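PDB 3FHD: ORF 37 from Human herpesvirus 8 type M, which cuts double- and single-stranded DNA as an endo- and exonuclease of the PD-(D/E)XK superfamily, processing branched viral DNA intermediates so that unit-length genomes can be packaged. Local coordinates for residues 235-240 / 477-482; 79-84 / 493-498; 231-236 / 406-411. All blocks are in the same frame, centred on the assembly; numbering follows the deposited sequence.

Contact 1: residues 235-240 / 477-482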
loop_
_atom_site.group_PDB
_atom_site.type_symbol
_atom_site.label_atom_id
_atom_site.label_comp_id
_atom_site.label_asym_id
_atom_site.label_seq_id
_atom_site.Cartn_x
_atom_site.Cartn_y
_atom_site.Cartn_z
ATOM N N ASN A 235 -14.872 0.360 8.669
ATOM C CA ASN A 235 -14.705 1.682 9.335
ATOM C C ASN A 235 -14.628 2.915 8.427
ATOM O O ASN A 235 -14.965 4.030 8.851
ATOM C CB ASN A 235 -13.520 1.641 10.316
ATOM C CG ASN A 235 -12.229 1.190 9.659
ATOM O OD1 ASN A 235 -11.714 1.852 8.760
ATOM N ND2 ASN A 235 -11.700 0.051 10.113
ATOM N N GLY A 236 -14.183 2.729 7.191
ATOM C CA GLY A 236 -14.003 3.845 6.267
ATOM C C GLY A 236 -12.903 4.860 6.622
ATOM O O GLY A 236 -12.844 5.915 6.010
ATOM N N ILE A 237 -12.018 4.532 7.573
ATOM C CA ILE A 237 -10.907 5.444 7.961
ATOM C C ILE A 237 -9.530 4.941 7.534
ATOM O O ILE A 237 -8.575 5.720 7.435
ATOM C CB ILE A 237 -10.935 5.810 9.471
ATOM C CG1 ILE A 237 -10.432 4.650 10.348
ATOM C CG2 ILE A 237 -12.320 6.196 9.902
ATOM C CD1 ILE A 237 -10.151 5.078 11.801
ATOM N N PHE A 238 -9.442 3.640 7.257
ATOM C CA PHE A 238 -8.199 3.027 6.780
ATOM C C PHE A 238 -8.348 2.533 5.326
ATOM O O PHE A 238 -9.447 2.238 4.856
ATOM C CB PHE A 238 -7.767 1.825 7.611
ATOM C CG PHE A 238 -7.495 2.110 9.056
ATOM C CD1 PHE A 238 -6.393 2.886 9.422
ATOM C CD2 PHE A 238 -8.315 1.532 10.077
ATOM C CE1 PHE A 238 -6.105 3.130 10.789
ATOM C CE2 PHE A 238 -8.024 1.769 11.453
ATOM C CZ PHE A 238 -6.935 2.584 11.790
ATOM N N GLY A 239 -7.214 2.430 4.629
ATOM C CA GLY A 239 -7.194 1.852 3.293
ATOM C C GLY A 239 -5.769 1.630 2.821
ATOM O O GLY A 239 -4.827 2.271 3.318
ATOM N N VAL A 240 -5.604 0.738 1.854
ATOM C CA VAL A 240 -4.309 0.428 1.281
ATOM C C VAL A 240 -4.404 0.208 -0.243
ATOM O O VAL A 240 -5.496 -0.085 -0.799
ATOM C CB VAL A 240 -3.653 -0.837 1.917
ATOM C CG1 VAL A 240 -3.585 -0.747 3.455
ATOM C CG2 VAL A 240 -4.404 -2.086 1.546
ATOM N N GLN A 477 -4.788 2.900 18.367
ATOM C CA GLN A 477 -4.102 4.208 18.503
ATOM C C GLN A 477 -4.303 5.063 17.251
ATOM O O GLN A 477 -4.598 6.278 17.330
ATOM C CB GLN A 477 -2.618 3.965 18.771
ATOM C CG GLN A 477 -2.440 3.136 20.085
ATOM C CD GLN A 477 -1.006 2.992 20.532
ATOM O OE1 GLN A 477 -0.078 3.495 19.888
ATOM N NE2 GLN A 477 -0.816 2.347 21.684
ATOM N N ALA A 478 -4.159 4.434 16.090
ATOM C CA ALA A 478 -4.350 5.145 14.822
ATOM C C ALA A 478 -5.800 5.610 14.658
ATOM O O ALA A 478 -6.038 6.713 14.187
ATOM C CB ALA A 478 -3.923 4.243 13.624
ATOM N N ALA A 479 -6.780 4.778 15.060
ATOM C CA ALA A 479 -8.193 5.171 14.940
ATOM C C ALA A 479 -8.541 6.325 15.889
ATOM O O ALA A 479 -9.334 7.204 15.531
ATOM C CB ALA A 479 -9.115 4.004 15.190
ATOM N N ASN A 480 -7.982 6.297 17.098
ATOM C CA ASN A 480 -8.132 7.400 18.053
ATOM C C ASN A 480 -7.578 8.708 17.475
ATOM O O ASN A 480 -8.219 9.740 17.589
ATOM C CB ASN A 480 -7.460 7.062 19.392
ATOM C CG ASN A 480 -8.398 6.330 20.343
ATOM O OD1 ASN A 480 -9.564 6.057 20.014
ATOM N ND2 ASN A 480 -7.905 6.038 21.539
ATOM N N PHE A 481 -6.402 8.645 16.839
ATOM C CA PHE A 481 -5.792 9.822 16.225
ATOM C C PHE A 481 -6.668 10.307 15.042
ATOM O O PHE A 481 -6.871 11.496 14.911
ATOM C CB PHE A 481 -4.341 9.540 15.794
ATOM C CG PHE A 481 -3.698 10.639 14.962
ATOM C CD1 PHE A 481 -3.523 11.928 15.471
ATOM C CD2 PHE A 481 -3.236 10.350 13.687
ATOM C CE1 PHE A 481 -2.914 12.952 14.679
ATOM C CE2 PHE A 481 -2.641 11.309 12.895
ATOM C CZ PHE A 481 -2.464 12.640 13.397
ATOM N N TRP A 482 -7.187 9.392 14.215
ATOM C CA TRP A 482 -8.172 9.767 13.177
ATOM C C TRP A 482 -9.386 10.545 13.761
ATOM O O TRP A 482 -9.788 11.594 13.236
ATOM C CB TRP A 482 -8.642 8.544 12.374
ATOM C CG TRP A 482 -9.361 8.936 11.104
ATOM C CD1 TRP A 482 -8.811 9.028 9.858
ATOM C CD2 TRP A 482 -10.732 9.343 10.971
ATOM N NE1 TRP A 482 -9.766 9.432 8.943
ATOM C CE2 TRP A 482 -10.959 9.604 9.591
ATOM C CE3 TRP A 482 -11.799 9.471 11.870
ATOM C CZ2 TRP A 482 -12.188 10.041 9.102
ATOM C CZ3 TRP A 482 -13.044 9.869 11.381
ATOM C CH2 TRP A 482 -13.227 10.155 10.002
#
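Ile237 meets Trp482 and Ala479 where a beta hairpin of this PD-(D/E)XK nuclease packs on helix 468-489; the hairpin joins strands 230-231 and 238-240, and Ile237 stands at the end of its turn. Starting at CB, the Ile237 side chain lies over the five-membered part of the indole, with CB 3.8 Å from Trp482 NE1. The CG2 branch carries on over the benzo ring: it sits 3.6 Å from the centroid and 9° off the ring normal, which defines a CH-pi contact over the face. The other branch starts with CG1 between the backbone N and the carbonyl carbon (chi1 76°), where it also lies over a face of the Phe238 ring, offset toward the rim. At its tip, CD1 touches the helix backbone, 3.7 Å from Ala479 CA, and the methyl CB of the same residue.

Phe238 adds the second part of the interface edge-on. Its CE1 is 3.7 Å from Ala478 CB, which lies near the ring plane. No hydrogen bond crosses between the segments, so the join is apolar, and most of the touching residues are buried. The polar end of Trp482 is satisfied by Gly163, whose O accepts from NE1, while Leu500 of helix 498-502 also packs on Ile237.

The turn that presents Ile237 is an Asx turn. Asn235 OD1 accepts from Ile237 N at 2.9 Å, in the carbonyl plane on a lone pair, and from Phe238 N at 3.3 Å, with that donor tilted 20° from the plane.

Contact 2: residues 79-84 / 493-498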
loop_
_atom_site.group_PDB
_atom_site.type_symbol
_atom_site.label_atom_id
_atom_site.label_comp_id
_atom_site.label_asym_id
_atom_site.label_seq_id
_atom_site.Cartn_x
_atom_site.Cartn_y
_atom_site.Cartn_z
ATOM N N PRO A 79 -23.512 12.277 12.340
ATOM C CA PRO A 79 -22.930 11.375 11.335
ATOM C C PRO A 79 -21.953 10.329 11.895
ATOM O O PRO A 79 -21.138 10.614 12.787
ATOM C CB PRO A 79 -22.218 12.333 10.371
ATOM C CG PRO A 79 -22.901 13.606 10.549
ATOM C CD PRO A 79 -23.208 13.680 12.024
ATOM N N SER A 80 -22.063 9.122 11.355
ATOM C CA SER A 80 -21.313 7.960 11.796
ATOM C C SER A 80 -20.367 7.477 10.671
ATOM O O SER A 80 -20.666 7.676 9.490
ATOM C CB SER A 80 -22.324 6.856 12.121
ATOM O OG SER A 80 -21.694 5.645 12.449
ATOM N N MET A 81 -19.245 6.857 11.044
ATOM C CA MET A 81 -18.415 6.093 10.109
ATOM C C MET A 81 -18.637 4.584 10.316
ATOM O O MET A 81 -18.764 4.132 11.472
ATOM C CB MET A 81 -16.940 6.453 10.268
ATOM C CG MET A 81 -16.628 7.932 9.989
ATOM S SD MET A 81 -16.651 8.432 8.231
ATOM C CE MET A 81 -15.043 7.812 7.718
ATOM N N PRO A 82 -18.675 3.799 9.221
ATOM C CA PRO A 82 -18.301 4.190 7.854
ATOM C C PRO A 82 -19.395 4.855 6.986
ATOM O O PRO A 82 -19.133 5.121 5.810
ATOM C CB PRO A 82 -17.908 2.857 7.250
ATOM C CG PRO A 82 -18.909 1.891 7.884
ATOM C CD PRO A 82 -19.106 2.384 9.279
ATOM N N ALA A 83 -20.594 5.105 7.531
ATOM C CA ALA A 83 -21.732 5.554 6.724
ATOM C C ALA A 83 -21.454 6.839 5.933
ATOM O O ALA A 83 -21.841 6.958 4.775
ATOM C CB ALA A 83 -23.040 5.699 7.596
ATOM N N LEU A 84 -20.802 7.808 6.565
ATOM C CA LEU A 84 -20.546 9.082 5.868
ATOM C C LEU A 84 -19.491 8.908 4.728
ATOM O O LEU A 84 -19.565 9.562 3.682
ATOM C CB LEU A 84 -20.145 10.155 6.893
ATOM C CG LEU A 84 -19.900 11.578 6.405
ATOM C CD1 LEU A 84 -21.076 12.094 5.547
ATOM C CD2 LEU A 84 -19.605 12.507 7.599
ATOM N N ILE A 493 -19.173 19.136 12.974
ATOM C CA ILE A 493 -19.821 17.836 12.748
ATOM C C ILE A 493 -20.010 17.066 14.056
ATOM O O ILE A 493 -19.036 16.768 14.769
ATOM C CB ILE A 493 -19.031 16.934 11.702
ATOM C CG1 ILE A 493 -18.990 17.583 10.315
ATOM C CG2 ILE A 493 -19.681 15.529 11.582
ATOM C CD1 ILE A 493 -18.277 16.723 9.214
ATOM N N LYS A 494 -21.258 16.711 14.366
ATOM C CA LYS A 494 -21.538 15.955 15.579
ATOM C C LYS A 494 -21.255 14.464 15.423
ATOM O O LYS A 494 -22.171 13.648 15.502
ATOM C CB LYS A 494 -22.973 16.200 16.060
ATOM C CG LYS A 494 -23.247 17.645 16.458
ATOM C CD LYS A 494 -24.649 17.821 17.065
ATOM C CE LYS A 494 -25.735 18.017 15.994
ATOM N NZ LYS A 494 -25.531 19.255 15.163
ATOM N N TRP A 495 -19.976 14.128 15.214
ATOM C CA TRP A 495 -19.533 12.757 14.954
ATOM C C TRP A 495 -20.077 11.805 16.020
ATOM O O TRP A 495 -19.992 12.110 17.229
ATOM C CB TRP A 495 -18.000 12.664 14.983
ATOM C CG TRP A 495 -17.287 13.494 13.972
ATOM C CD1 TRP A 495 -16.679 14.702 14.171
ATOM C CD2 TRP A 495 -17.074 13.157 12.601
ATOM N NE1 TRP A 495 -16.087 15.140 13.008
ATOM C CE2 TRP A 495 -16.324 14.218 12.020
ATOM C CE3 TRP A 495 -17.437 12.053 11.802
ATOM C CZ2 TRP A 495 -15.943 14.221 10.677
ATOM C CZ3 TRP A 495 -17.051 12.052 10.445
ATOM C CH2 TRP A 495 -16.311 13.128 9.902
ATOM N N ASP A 496 -20.641 10.684 15.566
ATOM C CA ASP A 496 -21.059 9.594 16.435
ATOM C C ASP A 496 -20.113 8.444 16.138
ATOM O O ASP A 496 -20.251 7.762 15.121
ATOM C CB ASP A 496 -22.540 9.221 16.189
ATOM C CG ASP A 496 -23.019 8.038 17.050
ATOM O OD1 ASP A 496 -22.192 7.200 17.455
ATOM O OD2 ASP A 496 -24.234 7.942 17.336
ATOM N N PHE A 497 -19.119 8.255 17.006
ATOM C CA PHE A 497 -18.090 7.247 16.770
ATOM C C PHE A 497 -18.375 5.904 17.504
ATOM O O PHE A 497 -17.501 5.019 17.565
ATOM C CB PHE A 497 -16.698 7.804 17.131
ATOM C CG PHE A 497 -16.175 8.867 16.173
ATOM C CD1 PHE A 497 -16.252 8.694 14.784
ATOM C CD2 PHE A 497 -15.563 10.022 16.672
ATOM C CE1 PHE A 497 -15.739 9.670 13.903
ATOM C CE2 PHE A 497 -15.050 10.993 15.815
ATOM C CZ PHE A 497 -15.135 10.821 14.431
ATOM N N SER A 498 -19.598 5.762 18.035
ATOM C CA SER A 498 -20.084 4.483 18.599
ATOM C C SER A 498 -19.743 3.285 17.710
ATOM O O SER A 498 -19.103 2.330 18.166
ATOM C CB SER A 498 -21.603 4.516 18.839
ATOM O OG SER A 498 -21.967 5.602 19.674
HETATM O O HOH W 1 -19.038 5.304 13.914
#
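The Trp495 indole, whose CZ3 touches Leu84 CD2 and Met81 CG, is sandwiched within its own segment. Ile493 CG2 lies 3.6 Å above one face, over the centre, and Phe497 CZ lies above the opposite face toward the rim. The Phe497 ring in turn has Trp495 CB over a face, and Met81 CG approaches its edge, near the plane, at 4.4 Å from CE1. Leu84 reaches the indole obliquely, CD2 being 3.9 Å from CZ3, and the two side chains cross at about a right angle. Met81 instead runs beside Trp495 in the same direction; its CG, anti to the carbonyl carbon (chi1 -61°), comes within reach of both aromatic rings. Pro79 extends the apolar patch through CG, 3.9 Å from Ile493 CG2.

Polar evidence for the pairing is a single direct hydrogen bond, Asp496 N to Pro79 O, at 2.8 Å and nearly straight (173°), although the donor is tilted 34° from the carbonyl plane. Pro79 O also receives a CA-H...O contact from Trp495 CA at 3.4 Å. Beyond this bond a water bridges the segments: it donates to Met81 O and to Asp496 O, and is hydrogen-bonded to Ser80 OG as well.

The contact thus joins the loop leading into helix 83-100, together with that helix's first turn at Leu84, to the irregular link between helices 468-489 and 498-502. Helices 59-64 and 66-72 pack against its apolar side through Leu63 and Trp71, Trp482 of helix 468-489 touches both Met81 and Phe497, and Leu500 of helix 498-502 also meets Met81.

Contact 3: residues 231-236 / 406-411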
loop_
_atom_site.group_PDB
_atom_site.type_symbol
_atom_site.label_atom_id
_atom_site.label_comp_id
_atom_site.label_asym_id
_atom_site.label_seq_id
_atom_site.Cartn_x
_atom_site.Cartn_y
_atom_site.Cartn_z
ATOM N N GLN A 231 -10.438 0.594 0.384
ATOM C CA GLN A 231 -10.894 1.237 1.612
ATOM C C GLN A 231 -11.368 0.112 2.586
ATOM O O GLN A 231 -11.834 -0.958 2.125
ATOM C CB GLN A 231 -12.065 2.171 1.288
ATOM C CG GLN A 231 -11.735 3.251 0.242
ATOM C CD GLN A 231 -12.987 3.948 -0.298
ATOM O OE1 GLN A 231 -13.368 5.025 0.183
ATOM N NE2 GLN A 231 -13.629 3.335 -1.303
ATOM N N SER A 232 -11.256 0.326 3.892
ATOM C CA SER A 232 -11.905 -0.546 4.877
ATOM C C SER A 232 -13.438 -0.420 4.847
ATOM O O SER A 232 -13.980 0.638 5.161
ATOM C CB SER A 232 -11.409 -0.267 6.317
ATOM O OG SER A 232 -12.316 -0.866 7.266
ATOM N N PRO A 233 -14.165 -1.513 4.507
ATOM C CA PRO A 233 -15.637 -1.400 4.528
ATOM C C PRO A 233 -16.218 -1.336 5.938
ATOM O O PRO A 233 -17.371 -0.937 6.108
ATOM C CB PRO A 233 -16.103 -2.670 3.795
ATOM C CG PRO A 233 -14.948 -3.664 4.008
ATOM C CD PRO A 233 -13.703 -2.825 4.025
ATOM N N GLN A 234 -15.446 -1.732 6.945
ATOM C CA GLN A 234 -15.980 -1.793 8.296
ATOM C C GLN A 234 -15.867 -0.458 9.029
ATOM O O GLN A 234 -16.710 -0.156 9.849
ATOM C CB GLN A 234 -15.318 -2.905 9.098
ATOM C CG GLN A 234 -15.638 -4.330 8.590
ATOM C CD GLN A 234 -17.122 -4.666 8.707
ATOM O OE1 GLN A 234 -17.987 -3.984 8.137
ATOM N NE2 GLN A 234 -17.423 -5.715 9.447
ATOM N N ASN A 235 -14.872 0.360 8.669
ATOM C CA ASN A 235 -14.705 1.682 9.335
ATOM C C ASN A 235 -14.628 2.915 8.427
ATOM O O ASN A 235 -14.965 4.030 8.851
ATOM C CB ASN A 235 -13.520 1.641 10.316
ATOM C CG ASN A 235 -12.229 1.190 9.659
ATOM O OD1 ASN A 235 -11.714 1.852 8.760
ATOM N ND2 ASN A 235 -11.700 0.051 10.113
ATOM N N GLY A 236 -14.183 2.729 7.191
ATOM C CA GLY A 236 -14.003 3.845 6.267
ATOM C C GLY A 236 -12.903 4.860 6.622
ATOM O O GLY A 236 -12.844 5.915 6.010
ATOM N N VAL A 406 -6.341 -6.697 3.932
ATOM C CA VAL A 406 -6.487 -8.002 3.233
ATOM C C VAL A 406 -7.343 -9.007 4.025
ATOM O O VAL A 406 -8.211 -9.708 3.483
ATOM C CB VAL A 406 -5.101 -8.629 2.889
ATOM C CG1 VAL A 406 -5.286 -10.062 2.407
ATOM C CG2 VAL A 406 -4.420 -7.855 1.791
ATOM N N GLU A 407 -7.058 -9.134 5.325
ATOM C CA GLU A 407 -7.789 -10.078 6.173
ATOM C C GLU A 407 -9.249 -9.707 6.444
ATOM O O GLU A 407 -10.109 -10.591 6.541
ATOM C CB GLU A 407 -6.998 -10.355 7.453
ATOM C CG GLU A 407 -5.768 -11.230 7.144
ATOM C CD GLU A 407 -4.646 -11.111 8.162
ATOM O OE1 GLU A 407 -4.924 -10.656 9.312
ATOM O OE2 GLU A 407 -3.486 -11.470 7.801
ATOM N N GLU A 408 -9.514 -8.409 6.515
ATOM C CA GLU A 408 -10.888 -7.859 6.556
ATOM C C GLU A 408 -11.695 -8.262 5.309
ATOM O O GLU A 408 -12.809 -8.766 5.448
ATOM C CB GLU A 408 -10.823 -6.324 6.719
ATOM C CG GLU A 408 -12.197 -5.571 6.883
ATOM C CD GLU A 408 -11.977 -4.040 7.000
ATOM O OE1 GLU A 408 -10.821 -3.637 7.170
ATOM O OE2 GLU A 408 -12.935 -3.224 6.925
ATOM N N TYR A 409 -11.131 -8.075 4.114
ATOM C CA TYR A 409 -11.807 -8.439 2.856
ATOM C C TYR A 409 -12.033 -9.970 2.766
ATOM O O TYR A 409 -13.119 -10.426 2.424
ATOM C CB TYR A 409 -10.978 -7.966 1.655
ATOM C CG TYR A 409 -11.154 -6.501 1.251
ATOM C CD1 TYR A 409 -11.581 -6.172 -0.050
ATOM C CD2 TYR A 409 -10.939 -5.461 2.146
ATOM C CE1 TYR A 409 -11.728 -4.819 -0.453
ATOM C CE2 TYR A 409 -11.118 -4.091 1.760
ATOM C CZ TYR A 409 -11.519 -3.782 0.454
ATOM O OH TYR A 409 -11.655 -2.455 0.029
ATOM N N ILE A 410 -11.014 -10.762 3.093
ATOM C CA ILE A 410 -11.174 -12.228 3.177
ATOM C C ILE A 410 -12.309 -12.626 4.147
ATOM O O ILE A 410 -12.999 -13.611 3.912
ATOM C CB ILE A 410 -9.842 -12.908 3.620
ATOM C CG1 ILE A 410 -8.835 -12.837 2.499
ATOM C CG2 ILE A 410 -10.080 -14.417 4.043
ATOM C CD1 ILE A 410 -7.409 -13.171 2.928
ATOM N N GLY A 411 -12.464 -11.869 5.243
ATOM C CA GLY A 411 -13.475 -12.128 6.284
ATOM C C GLY A 411 -14.882 -11.858 5.779
ATOM O O GLY A 411 -15.838 -12.559 6.153
HETATM O O HOH W 2 -9.109 -1.822 9.050
#
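Glu408 reaches from helix 394-412 into the turn at Ser232, Pro233 and Gln234, and its two carboxylate oxygens have contrasting surroundings. OE2 is the tightly packed one. Ser232 OG donates to it at 2.5 Å, a very short hydrogen bond, and Gln234 N donates at 2.9 Å, approaching nearly along the C-O axis. Pro233 CD closes in at 3.0 Å, tip to tip with the glutamate. An extended chain makes this reach possible: CG is anti to the backbone N (chi1 -176°) and CD continues anti (chi2 -179°). Two donors on one oxygen would be expected to stabilise a negative charge there. OE1, by contrast, receives a hydrogen from a water at 3.1 Å, and that water in turn accepts a weak bond from Asn235 ND2, whose stronger partner is Asn503 OD1, making a looser link back to the turn.

The turn is itself braced by an ST motif, in which Ser232 OG accepts from Asn235 N at 3.2 Å while donating to the carboxylate. One residue along the helix, Tyr409 OH donates to Gln231 O at 2.6 Å. That oxygen lies at the ring edge, in plane, and the hydroxyl is tilted 18° from the carbonyl plane. Pro233 CD also packs 3.7 Å from Tyr409 CE2, so the proline sits against both helix side chains.

Together these bonds fasten the hairpin turn between strands 230-231 and 238-240 to helix 394-412. Helix 134-147 lies alongside: His138 meets the Tyr409 ring edge-to-face, Cys141 touches Pro233 and Tyr409, and Arg137 binds Pro233 O and Gln234 OE1.

From the N terminus, residues 79-84 come first and wait until 493-498 to close contact 2, a loop of 408 intervening residues that encloses both others. Contacts 3 and 1 start from one hairpin and share Asn235 and Gly236: 231-236 finds its helix at 406-411, whereas 235-240 waits for 477-482. Within the hairpin, Phe238 O and Ser232 N, 2.8 Å apart, probably form a hydrogen bond between the two contacts. Contact 2 touches this turn through Met81 CE and Gly236 O, and contact 1 through Phe497 and Trp482. The hairpin thereby ties helices 394-412 and 468-489 to the N-terminal helical region and the C-terminal segment.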